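Local coordinates for Poly(A) ribonuclease pop2 (Schizosaccharomyces pombe, PDB 2P51), which degrades the poly(A) tails of mRNAs from the 3' end as the metal-dependent catalytic deadenylase of the CCR4-NOT core complex, releasing 5'-AMP, at residues L150-G155 and K178-I183; Y208-K211 and N215-K218; D222-L227 and A246-E251. One frame throughout, in Å; residues are numbered along the deposited sequence.

Contact 1 (L150-G155 and K178-I183)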
ATOM      1  N   LEU A 150      -8.303 -11.506  -8.658  1.00 15.31           N
ATOM      2  CA  LEU A 150      -9.154 -11.571  -7.466  1.00 14.44           C
ATOM      3  C   LEU A 150      -9.450 -10.187  -6.913  1.00 14.37           C
ATOM      4  O   LEU A 150     -10.566  -9.891  -6.478  1.00 15.49           O
ATOM      5  CB  LEU A 150      -8.502 -12.471  -6.404  1.00 14.07           C
ATOM      6  CG  LEU A 150      -8.432 -13.963  -6.818  1.00 17.89           C
ATOM      7  CD1 LEU A 150      -7.745 -14.798  -5.744  1.00 19.27           C
ATOM      8  CD2 LEU A 150      -9.803 -14.543  -7.123  1.00 28.67           C
ATOM      9  N   LEU A 151      -8.427  -9.320  -6.892  1.00 14.22           N
ATOM     10  CA  LEU A 151      -8.625  -7.989  -6.333  1.00 14.00           C
ATOM     11  C   LEU A 151      -9.640  -7.207  -7.154  1.00 12.58           C
ATOM     12  O   LEU A 151     -10.527  -6.561  -6.616  1.00 13.96           O
ATOM     13  CB  LEU A 151      -7.307  -7.212  -6.279  1.00 14.40           C
ATOM     14  CG  LEU A 151      -7.434  -5.801  -5.669  1.00 13.82           C
ATOM     15  CD1 LEU A 151      -7.878  -5.884  -4.206  1.00 15.95           C
ATOM     16  CD2 LEU A 151      -6.131  -5.019  -5.812  1.00 18.09           C
ATOM     17  N   ILE A 152      -9.535  -7.284  -8.475  1.00 12.92           N
ATOM     18  CA  ILE A 152     -10.452  -6.508  -9.309  1.00 13.52           C
ATOM     19  C   ILE A 152     -11.875  -6.942  -9.067  1.00 13.99           C
ATOM     20  O   ILE A 152     -12.774  -6.094  -9.041  1.00 16.71           O
ATOM     21  CB  ILE A 152     -10.086  -6.612 -10.814  1.00 14.50           C
ATOM     22  CG1 ILE A 152      -8.698  -6.023 -11.097  1.00 15.99           C
ATOM     23  CG2 ILE A 152     -11.138  -5.953 -11.707  1.00 15.51           C
ATOM     24  CD1 ILE A 152      -8.148  -6.422 -12.446  1.00 16.73           C
ATOM     25  N   GLY A 153     -12.102  -8.233  -8.868  1.00 15.59           N
ATOM     26  CA  GLY A 153     -13.494  -8.693  -8.654  1.00 15.83           C
ATOM     27  C   GLY A 153     -13.897  -8.661  -7.218  1.00 14.08           C
ATOM     28  O   GLY A 153     -14.988  -9.119  -6.914  1.00 18.99           O
ATOM     29  N   SER A 154     -13.120  -8.145  -6.286  1.00 14.77           N
ATOM     30  CA  SER A 154     -13.331  -8.336  -4.854  1.00 14.51           C
ATOM     31  C   SER A 154     -14.378  -7.406  -4.272  1.00 15.06           C
ATOM     32  O   SER A 154     -14.917  -7.736  -3.199  1.00 16.05           O
ATOM     33  CB  SER A 154     -12.013  -8.117  -4.067  1.00 14.82           C
ATOM     34  OG  SER A 154     -11.547  -6.761  -4.257  1.00 14.64           O
ATOM     35  N   GLY A 155     -14.637  -6.280  -4.903  1.00 14.09           N
ATOM     36  CA  GLY A 155     -15.458  -5.212  -4.312  1.00 15.40           C
ATOM     37  C   GLY A 155     -14.553  -4.158  -3.673  1.00 14.13           C
ATOM     38  O   GLY A 155     -15.098  -3.130  -3.250  1.00 16.01           O
ATOM     39  N   LYS A 178       0.019  -1.530 -11.473  1.00 14.83           N
ATOM     40  CA  LYS A 178       0.819  -2.460 -12.289  1.00 14.53           C
ATOM     41  C   LYS A 178       0.285  -3.881 -12.174  1.00 16.59           C
ATOM     42  O   LYS A 178       0.127  -4.642 -13.125  1.00 19.80           O
ATOM     43  CB  LYS A 178       2.293  -2.397 -11.859  1.00 14.56           C
ATOM     44  CG  LYS A 178       3.170  -3.495 -12.407  1.00 16.04           C
ATOM     45  CD  LYS A 178       4.613  -3.382 -11.897  1.00 14.72           C
ATOM     46  CE  LYS A 178       5.490  -4.502 -12.511  1.00 17.02           C
ATOM     47  NZ  LYS A 178       6.819  -4.524 -11.778  1.00 15.43           N
ATOM     48  N   ALA A 179      -0.027  -4.330 -10.960  1.00 17.26           N
ATOM     49  CA  ALA A 179      -0.543  -5.669 -10.763  1.00 21.34           C
ATOM     50  C   ALA A 179      -1.875  -5.809 -11.494  1.00 21.43           C
ATOM     51  O   ALA A 179      -2.102  -6.776 -12.245  1.00 22.62           O
ATOM     52  CB  ALA A 179      -0.732  -5.958  -9.288  1.00 24.12           C
ATOM     53  N   MET A 180      -2.782  -4.849 -11.313  1.00 18.35           N
ATOM     54  CA  MET A 180      -4.093  -5.039 -11.944  1.00 17.51           C
ATOM     55  C   MET A 180      -4.049  -4.943 -13.460  1.00 18.85           C
ATOM     56  O   MET A 180      -4.858  -5.599 -14.109  1.00 20.04           O
ATOM     57  CB  MET A 180      -5.064  -3.989 -11.376  1.00 17.13           C
ATOM     58  CG  MET A 180      -5.445  -4.363  -9.946  1.00 15.97           C
ATOM     59  SD  MET A 180      -6.686  -3.229  -9.271  1.00 18.04           S
ATOM     60  CE  MET A 180      -5.792  -1.682  -9.349  1.00 19.93           C
ATOM     61  N   THR A 181      -3.146  -4.131 -14.029  1.00 19.73           N
ATOM     62  CA  THR A 181      -3.203  -3.891 -15.476  1.00 22.24           C
ATOM     63  C   THR A 181      -2.238  -4.750 -16.286  1.00 24.04           C
ATOM     64  O   THR A 181      -2.464  -4.953 -17.485  1.00 26.95           O
ATOM     65  CB  THR A 181      -2.904  -2.410 -15.812  1.00 21.59           C
ATOM     66  OG1 THR A 181      -1.587  -2.056 -15.367  1.00 22.74           O
ATOM     67  CG2 THR A 181      -3.865  -1.457 -15.100  1.00 23.66           C
ATOM     68  N   GLN A 182      -1.185  -5.214 -15.613  1.00 21.67           N
ATOM     69  CA  GLN A 182      -0.139  -6.048 -16.210  1.00 25.25           C
ATOM     70  C   GLN A 182       0.548  -5.439 -17.415  1.00 26.20           C
ATOM     71  O   GLN A 182       0.951  -6.175 -18.340  1.00 29.91           O
ATOM     72  CB  GLN A 182      -0.750  -7.388 -16.617  1.00 33.40           C
ATOM     73  CG  GLN A 182      -1.188  -8.236 -15.422  1.00 36.54           C
ATOM     74  CD  GLN A 182      -0.023  -8.756 -14.598  1.00 41.44           C
ATOM     75  OE1 GLN A 182       0.921  -9.356 -15.136  1.00 49.36           O
ATOM     76  NE2 GLN A 182      -0.109  -8.527 -13.286  1.00 34.26           N
ATOM     77  N   ILE A 183       0.713  -4.123 -17.424  1.00 21.75           N
ATOM     78  CA  ILE A 183       1.365  -3.484 -18.552  1.00 24.76           C
ATOM     79  C   ILE A 183       2.218  -2.366 -17.982  1.00 20.51           C
ATOM     80  O   ILE A 183       2.002  -2.029 -16.803  1.00 20.83           O
ATOM     81  CB  ILE A 183       0.344  -2.859 -19.513  1.00 24.24           C
ATOM     82  CG1 ILE A 183      -0.678  -1.979 -18.764  1.00 27.42           C
ATOM     83  CG2 ILE A 183      -0.365  -3.900 -20.369  1.00 32.18           C
ATOM     84  CD1 ILE A 183      -1.639  -1.268 -19.714  1.00 31.72           C
TER

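Contact 2 (Y208-K211 and N215-K218)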
ATOM      1  N   TYR A 208       0.272  13.342   2.391  1.00 12.67           N
ATOM      2  CA  TYR A 208      -0.232  14.587   1.850  1.00 13.53           C
ATOM      3  C   TYR A 208      -0.958  15.376   2.948  1.00 13.53           C
ATOM      4  O   TYR A 208      -0.792  16.575   3.125  1.00 15.31           O
ATOM      5  CB  TYR A 208      -1.200  14.314   0.673  1.00 15.21           C
ATOM      6  CG  TYR A 208      -1.893  15.584   0.199  1.00 15.36           C
ATOM      7  CD1 TYR A 208      -1.215  16.441  -0.680  1.00 17.94           C
ATOM      8  CD2 TYR A 208      -3.195  15.945   0.601  1.00 16.46           C
ATOM      9  CE1 TYR A 208      -1.839  17.596  -1.114  1.00 17.87           C
ATOM     10  CE2 TYR A 208      -3.804  17.108   0.163  1.00 18.39           C
ATOM     11  CZ  TYR A 208      -3.109  17.930  -0.703  1.00 19.12           C
ATOM     12  OH  TYR A 208      -3.673  19.090  -1.165  1.00 26.21           O
ATOM     13  N   ILE A 209      -1.833  14.694   3.698  1.00 13.26           N
ATOM     14  CA  ILE A 209      -2.594  15.378   4.746  1.00 13.82           C
ATOM     15  C   ILE A 209      -1.649  15.956   5.802  1.00 13.18           C
ATOM     16  O   ILE A 209      -1.763  17.158   6.138  1.00 15.01           O
ATOM     17  CB  ILE A 209      -3.622  14.422   5.383  1.00 14.20           C
ATOM     18  CG1 ILE A 209      -4.633  13.881   4.390  1.00 13.39           C
ATOM     19  CG2 ILE A 209      -4.298  15.160   6.553  1.00 15.10           C
ATOM     20  CD1 ILE A 209      -5.583  12.817   4.927  1.00 15.85           C
ATOM     21  N   MET A 210      -0.713  15.136   6.308  1.00 14.00           N
ATOM     22  CA  MET A 210       0.110  15.594   7.424  1.00 13.88           C
ATOM     23  C   MET A 210       1.117  16.624   6.943  1.00 14.05           C
ATOM     24  O   MET A 210       1.222  17.675   7.604  1.00 16.41           O
ATOM     25  CB  MET A 210       0.830  14.450   8.154  1.00 14.56           C
ATOM     26  CG  MET A 210      -0.180  13.537   8.860  1.00 15.78           C
ATOM     27  SD  MET A 210      -0.879  14.419  10.283  1.00 20.45           S
ATOM     28  CE  MET A 210       0.457  14.159  11.468  1.00 24.73           C
ATOM     29  N   LYS A 211       1.861  16.375   5.888  1.00 14.63           N
ATOM     30  CA  LYS A 211       2.905  17.343   5.511  1.00 16.14           C
ATOM     31  C   LYS A 211       2.334  18.466   4.670  1.00 15.78           C
ATOM     32  O   LYS A 211       2.533  19.626   5.033  1.00 18.34           O
ATOM     33  CB  LYS A 211       4.039  16.674   4.740  1.00 17.81           C
ATOM     34  CG  LYS A 211       5.118  17.735   4.385  1.00 23.29           C
ATOM     35  CD  LYS A 211       6.339  17.213   3.764  1.00 29.74           C
ATOM     36  CE  LYS A 211       7.359  18.313   3.450  1.00 31.40           C
ATOM     37  NZ  LYS A 211       7.587  19.237   4.583  1.00 28.63           N
ATOM     38  N   ASN A 215       1.456  20.631   7.724  1.00 16.19           N
ATOM     39  CA  ASN A 215       2.834  21.072   7.965  1.00 17.36           C
ATOM     40  C   ASN A 215       3.546  20.252   9.027  1.00 16.76           C
ATOM     41  O   ASN A 215       4.438  20.728   9.757  1.00 20.01           O
ATOM     42  CB  ASN A 215       2.835  22.577   8.264  1.00 21.80           C
ATOM     43  CG  ASN A 215       4.203  23.163   7.996  1.00 28.16           C
ATOM     44  OD1 ASN A 215       4.662  24.103   8.669  1.00 43.39           O
ATOM     45  ND2 ASN A 215       4.902  22.628   6.994  1.00 30.49           N
ATOM     46  N   ASN A 216       3.217  18.952   9.082  1.00 16.36           N
ATOM     47  CA  ASN A 216       3.905  17.971   9.925  1.00 16.39           C
ATOM     48  C   ASN A 216       4.669  17.027   8.978  1.00 18.18           C
ATOM     49  O   ASN A 216       4.004  16.328   8.198  1.00 17.97           O
ATOM     50  CB  ASN A 216       2.864  17.275  10.817  1.00 17.25           C
ATOM     51  CG  ASN A 216       3.485  16.242  11.754  1.00 17.75           C
ATOM     52  OD1 ASN A 216       4.509  15.634  11.431  1.00 20.30           O
ATOM     53  ND2 ASN A 216       2.923  15.995  12.937  1.00 18.80           N
ATOM     54  N   SER A 217       6.019  17.043   9.041  1.00 17.28           N
ATOM     55  CA  SER A 217       6.840  16.319   8.089  1.00 17.14           C
ATOM     56  C   SER A 217       7.237  14.929   8.581  1.00 16.96           C
ATOM     57  O   SER A 217       8.044  14.251   7.920  1.00 17.92           O
ATOM     58  CB  SER A 217       8.135  17.084   7.792  1.00 17.48           C
ATOM     59  OG  SER A 217       7.802  18.296   7.118  1.00 20.00           O
ATOM     60  N   LYS A 218       6.699  14.522   9.730  1.00 16.16           N
ATOM     61  CA  LYS A 218       7.171  13.227  10.229  1.00 16.70           C
ATOM     62  C   LYS A 218       6.769  12.051   9.357  1.00 15.69           C
ATOM     63  O   LYS A 218       5.708  12.021   8.708  1.00 17.77           O
ATOM     64  CB  LYS A 218       6.577  13.103  11.646  1.00 18.22           C
ATOM     65  CG  LYS A 218       7.258  13.964  12.696  1.00 21.54           C
ATOM     66  CD  LYS A 218       6.632  13.740  14.075  1.00 21.59           C
ATOM     67  CE  LYS A 218       7.487  14.395  15.146  1.00 33.64           C
ATOM     68  NZ  LYS A 218       7.034  15.791  15.400  1.00 51.63           N
TER
HETATM   69  O   HOH W   1       3.855  21.847   4.445  0.57 26.23           O

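Contact 3 (D222-L227 and A246-E251)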
ATOM      1  N   ASP A 222       7.314   7.803  13.039  1.00 18.24           N
ATOM      2  CA  ASP A 222       7.471   8.922  13.942  1.00 18.39           C
ATOM      3  C   ASP A 222       6.107   9.511  14.297  1.00 17.73           C
ATOM      4  O   ASP A 222       5.914   9.933  15.441  1.00 19.12           O
ATOM      5  CB  ASP A 222       8.338  10.023  13.319  1.00 21.11           C
ATOM      6  CG  ASP A 222       9.771   9.590  13.146  1.00 32.93           C
ATOM      7  OD1 ASP A 222      10.261   8.747  13.917  1.00 45.53           O
ATOM      8  OD2 ASP A 222      10.457  10.079  12.233  1.00 41.63           O
ATOM      9  N   ILE A 223       5.130   9.579  13.379  1.00 16.52           N
ATOM     10  CA  ILE A 223       3.808  10.024  13.754  1.00 16.95           C
ATOM     11  C   ILE A 223       3.171   9.083  14.759  1.00 19.52           C
ATOM     12  O   ILE A 223       2.594   9.539  15.769  1.00 21.30           O
ATOM     13  CB  ILE A 223       2.897  10.097  12.527  1.00 18.14           C
ATOM     14  CG1 ILE A 223       3.325  11.192  11.563  1.00 17.20           C
ATOM     15  CG2 ILE A 223       1.452  10.327  12.975  1.00 16.91           C
ATOM     16  CD1 ILE A 223       2.757  11.030  10.166  1.00 19.92           C
ATOM     17  N   ALA A 224       3.251   7.786  14.492  1.00 17.96           N
ATOM     18  CA  ALA A 224       2.693   6.866  15.458  1.00 18.71           C
ATOM     19  C   ALA A 224       3.364   7.067  16.803  1.00 19.89           C
ATOM     20  O   ALA A 224       2.635   7.070  17.790  1.00 22.46           O
ATOM     21  CB  ALA A 224       2.908   5.415  15.058  1.00 21.41           C
ATOM     22  N   ASP A 225       4.687   7.239  16.854  1.00 21.39           N
ATOM     23  CA  ASP A 225       5.236   7.360  18.208  1.00 21.69           C
ATOM     24  C   ASP A 225       4.698   8.604  18.897  1.00 23.17           C
ATOM     25  O   ASP A 225       4.350   8.662  20.091  1.00 29.42           O
ATOM     26  CB  ASP A 225       6.750   7.355  18.143  1.00 23.10           C
ATOM     27  CG  ASP A 225       7.347   6.068  17.611  1.00 24.50           C
ATOM     28  OD1 ASP A 225       6.625   5.059  17.695  1.00 26.84           O
ATOM     29  OD2 ASP A 225       8.500   6.001  17.131  1.00 26.24           O
ATOM     30  N   ASP A 226       4.620   9.675  18.122  1.00 22.12           N
ATOM     31  CA  ASP A 226       4.149  10.972  18.610  1.00 24.40           C
ATOM     32  C   ASP A 226       2.740  10.887  19.174  1.00 25.89           C
ATOM     33  O   ASP A 226       2.415  11.410  20.227  1.00 32.75           O
ATOM     34  CB  ASP A 226       4.154  11.991  17.471  1.00 27.38           C
ATOM     35  CG  ASP A 226       4.450  13.391  17.901  1.00 29.36           C
ATOM     36  OD1 ASP A 226       5.048  13.632  18.981  1.00 39.27           O
ATOM     37  OD2 ASP A 226       4.075  14.295  17.127  1.00 39.33           O
ATOM     38  N   LEU A 227       1.904  10.182  18.416  1.00 23.60           N
ATOM     39  CA  LEU A 227       0.532  10.023  18.848  1.00 23.53           C
ATOM     40  C   LEU A 227       0.340   8.858  19.806  1.00 25.62           C
ATOM     41  O   LEU A 227      -0.823   8.545  20.111  1.00 26.27           O
ATOM     42  CB  LEU A 227      -0.365   9.854  17.602  1.00 25.05           C
ATOM     43  CG  LEU A 227      -0.340  11.029  16.618  1.00 27.78           C
ATOM     44  CD1 LEU A 227      -1.133  10.649  15.354  1.00 29.94           C
ATOM     45  CD2 LEU A 227      -0.883  12.303  17.248  1.00 31.46           C
ATOM     46  N   ALA A 246      -3.634   2.571   9.036  1.00 12.58           N
ATOM     47  CA  ALA A 246      -5.069   2.701   9.410  1.00 12.27           C
ATOM     48  C   ALA A 246      -5.219   3.408  10.745  1.00 13.42           C
ATOM     49  O   ALA A 246      -6.040   4.332  10.945  1.00 13.89           O
ATOM     50  CB  ALA A 246      -5.703   1.326   9.498  1.00 13.74           C
ATOM     51  N   ARG A 247      -4.430   2.953  11.729  1.00 13.88           N
ATOM     52  CA  ARG A 247      -4.615   3.525  13.069  1.00 13.58           C
ATOM     53  C   ARG A 247      -4.240   4.999  13.089  1.00 13.31           C
ATOM     54  O   ARG A 247      -4.948   5.797  13.746  1.00 16.11           O
ATOM     55  CB  ARG A 247      -3.793   2.727  14.111  1.00 16.14           C
ATOM     56  CG  ARG A 247      -4.256   1.279  14.104  1.00 22.92           C
ATOM     57  CD  ARG A 247      -3.508   0.440  15.099  1.00 30.06           C
ATOM     58  NE  ARG A 247      -4.427  -0.671  15.424  1.00 40.81           N
ATOM     59  CZ  ARG A 247      -4.065  -1.600  16.307  1.00 46.09           C
ATOM     60  NH1 ARG A 247      -2.855  -1.473  16.857  1.00 56.54           N
ATOM     61  NH2 ARG A 247      -4.955  -2.553  16.534  1.00 46.93           N
ATOM     62  N   ILE A 248      -3.178   5.413  12.415  1.00 14.89           N
ATOM     63  CA  ILE A 248      -2.848   6.848  12.350  1.00 13.91           C
ATOM     64  C   ILE A 248      -3.966   7.645  11.659  1.00 13.20           C
ATOM     65  O   ILE A 248      -4.302   8.774  12.082  1.00 15.69           O
ATOM     66  CB  ILE A 248      -1.480   7.038  11.685  1.00 16.88           C
ATOM     67  CG1 ILE A 248      -0.297   6.565  12.558  1.00 19.74           C
ATOM     68  CG2 ILE A 248      -1.271   8.495  11.282  1.00 18.33           C
ATOM     69  CD1 ILE A 248       0.904   6.348  11.624  1.00 23.44           C
ATOM     70  N   PHE A 249      -4.526   7.054  10.594  1.00 13.49           N
ATOM     71  CA  PHE A 249      -5.579   7.793   9.884  1.00 13.86           C
ATOM     72  C   PHE A 249      -6.722   8.142  10.826  1.00 13.36           C
ATOM     73  O   PHE A 249      -7.164   9.292  10.870  1.00 15.37           O
ATOM     74  CB  PHE A 249      -6.126   6.991   8.676  1.00 14.30           C
ATOM     75  CG  PHE A 249      -7.339   7.678   8.038  1.00 15.41           C
ATOM     76  CD1 PHE A 249      -7.165   8.797   7.239  1.00 17.29           C
ATOM     77  CD2 PHE A 249      -8.623   7.180   8.269  1.00 15.57           C
ATOM     78  CE1 PHE A 249      -8.269   9.415   6.658  1.00 16.80           C
ATOM     79  CE2 PHE A 249      -9.722   7.806   7.686  1.00 16.39           C
ATOM     80  CZ  PHE A 249      -9.553   8.921   6.897  1.00 17.68           C
ATOM     81  N   PHE A 250      -7.214   7.162  11.603  1.00 13.74           N
ATOM     82  CA  PHE A 250      -8.405   7.459  12.427  1.00 13.05           C
ATOM     83  C   PHE A 250      -8.028   8.455  13.529  1.00 13.41           C
ATOM     84  O   PHE A 250      -8.845   9.314  13.915  1.00 16.15           O
ATOM     85  CB  PHE A 250      -9.029   6.182  12.968  1.00 15.25           C
ATOM     86  CG  PHE A 250      -9.744   5.460  11.807  1.00 17.27           C
ATOM     87  CD1 PHE A 250     -10.982   5.910  11.395  1.00 16.63           C
ATOM     88  CD2 PHE A 250      -9.145   4.377  11.160  1.00 15.90           C
ATOM     89  CE1 PHE A 250     -11.649   5.288  10.342  1.00 17.06           C
ATOM     90  CE2 PHE A 250      -9.813   3.731  10.133  1.00 15.57           C
ATOM     91  CZ  PHE A 250     -11.054   4.184   9.744  1.00 16.80           C
ATOM     92  N   GLU A 251      -6.779   8.348  14.015  1.00 14.25           N
ATOM     93  CA  GLU A 251      -6.408   9.287  15.098  1.00 14.68           C
ATOM     94  C   GLU A 251      -6.280  10.697  14.544  1.00 13.20           C
ATOM     95  O   GLU A 251      -6.710  11.651  15.224  1.00 15.02           O
ATOM     96  CB  GLU A 251      -5.097   8.835  15.766  1.00 15.87           C
ATOM     97  CG  GLU A 251      -4.726   9.659  16.985  1.00 17.50           C
ATOM     98  CD  GLU A 251      -5.719   9.644  18.127  1.00 22.00           C
ATOM     99  OE1 GLU A 251      -6.551   8.705  18.136  1.00 25.94           O
ATOM    100  OE2 GLU A 251      -5.666  10.552  18.998  1.00 23.13           O
TER

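Contact 1 (L150-G155 and K178-I183)
Met-180 carries this contact, laying its thioether against Leu-151 and Ile-152 where two helices of the DEDD nuclease fold end near each other: helix 144-152, which precedes strand 163-166 in the chain, and helix 170-181, which comes after it. Its sulfur is shared, with SD of Met-180 lying 3.9 Å from CD2 of Leu-151 and 3.9 Å from CG1 of Ile-152. The side chain of Met-180 crosses both aliphatic partners at a slant. CG sits anti to the carbonyl carbon (chi1 -73°) and the next bond is extended, which carries the sulfur out from its own helix; only the last torsion bends. Further back along the same chain, CG of Met-180 meets CG1 of Ile-152 at 3.8 Å, while CD1 of Ile-152 reaches on to the backbone, 3.8 Å from O of Met-180. No hydrogen bond joins the segments; the contact is van der Waals packing, mostly between apolar side chains. In the next shell, each helix end is closed by its own polar side chain. O of Leu-151 accepts both N and OG of Ser-154, the hydroxyl at 2.6 Å, and that hydroxyl also bonds Leu-156 N. On the other helix, Gln-182 follows with positive phi, and its NE2 donates to O of Ala-179 at 2.8 Å, in the carbonyl plane and on a lone pair.

Contact 2 (Y208-K211 and N215-K218)
A helix C-terminus and the turn that leaves it make up this contact: Met-210 and Lys-211, near the end of helix 206-213, meet Asn-215, Asn-216 and Ser-217 in the loop leading to helix 220-226. The chain departs from helical angles at Asn-215, whose phi is positive. Asn-216 N then reaches back six residues to O of Met-210, at 2.8 Å and 166° at the hydrogen, approaching from 38° above the carbonyl plane. The long span is consistent with the wider, pi-type turn at 208-211. Lys-211 O receives a weak bond from Asn-215 N at 3.1 Å and a firmer one from a water, 2.7 Å away, which in turn weakly accepts from Asn-215 ND2.

The side chains add two further links. CE of Met-210 comes within 3.4 Å of ND2 of Asn-216, the two chains lying side by side and pointing the same way. Lys-211 runs extended from a CG anti to the backbone N (chi1 -179°) and folds only at its last torsion, which brings NZ to OG of Ser-217 at 2.7 Å. A methionine in place of Lys-211 would probably leave the Ser-217 hydroxyl without this donor and set it free to turn. The loop also braces itself through an Asx turn, in which OD1 of Asn-216 accepts Lys-218 N at 3.0 Å, nearly along the C=O axis.

Outward, Lys-211 touches Tyr-270 of a later loop, whereas Met-210 turns inward, packing on Ile-223 of helix 220-226 and on Ile-252 of helix 238-257.

Contact 3 (D222-L227 and A246-E251)
The amide N of Leu-227 donates to O of Ile-223 at 2.8 Å, closing the last turn of helix 220-226, and both residues turn their side chains toward helix 238-257. Between the helices themselves the contact is apolar. CG2 of Ile-223 meets CG2 of Ile-248 at 3.7 Å, methyl to methyl, with the two side chains crossing at about a right angle. In both isoleucines CG1 is anti to the carbonyl carbon (chi1 -68° in Ile-223, -70° in Ile-248), which puts CG2 anti to the backbone N. The CG1 branch of Ile-248 runs over Ala-224, its CD1 4.1 Å from CB of Ala-224 and 4.0 Å from N of Ala-224. The small alanine is consistent with the close approach, 6.4 Å between CA of Ala-224 and CA of Ile-248. In this DEDD nuclease, helix 238-257 carries the metal ligand Asp-241 in its first turn and packs on strand 47-53 through Ala-246 and Phe-250, while Ile-248 and Glu-251 face 222-227. One turn on, Leu-227 and Glu-251 slide past each other in opposite directions, CD1 of Leu-227 lying 4.1 Å from the aliphatic CG of Glu-251. The carboxylate of Glu-251 has its own partner, OE2 forming a salt bridge with Arg-255 NE.

Contacts 2 and 3 form one continuous patch, their centres 12 Å apart: CD1 of Ile-223 lies 3.4 Å from Lys-218 O and 4.1 Å from Met-210 CG, so contact 3's isoleucine also serves the loop of contact 2. Contact 1 lies on the opposite side of the chain's centre, its centre about 29 Å from that of contact 3. The side chain of Met-180 is about 11 Å from that of Asp-172, and that of Ile-248 about 9 Å from that of Asp-241, both magnesium ligands. Contact 2 is more peripheral, the side chain of Met-210 being about 14 Å from a bound magnesium ion.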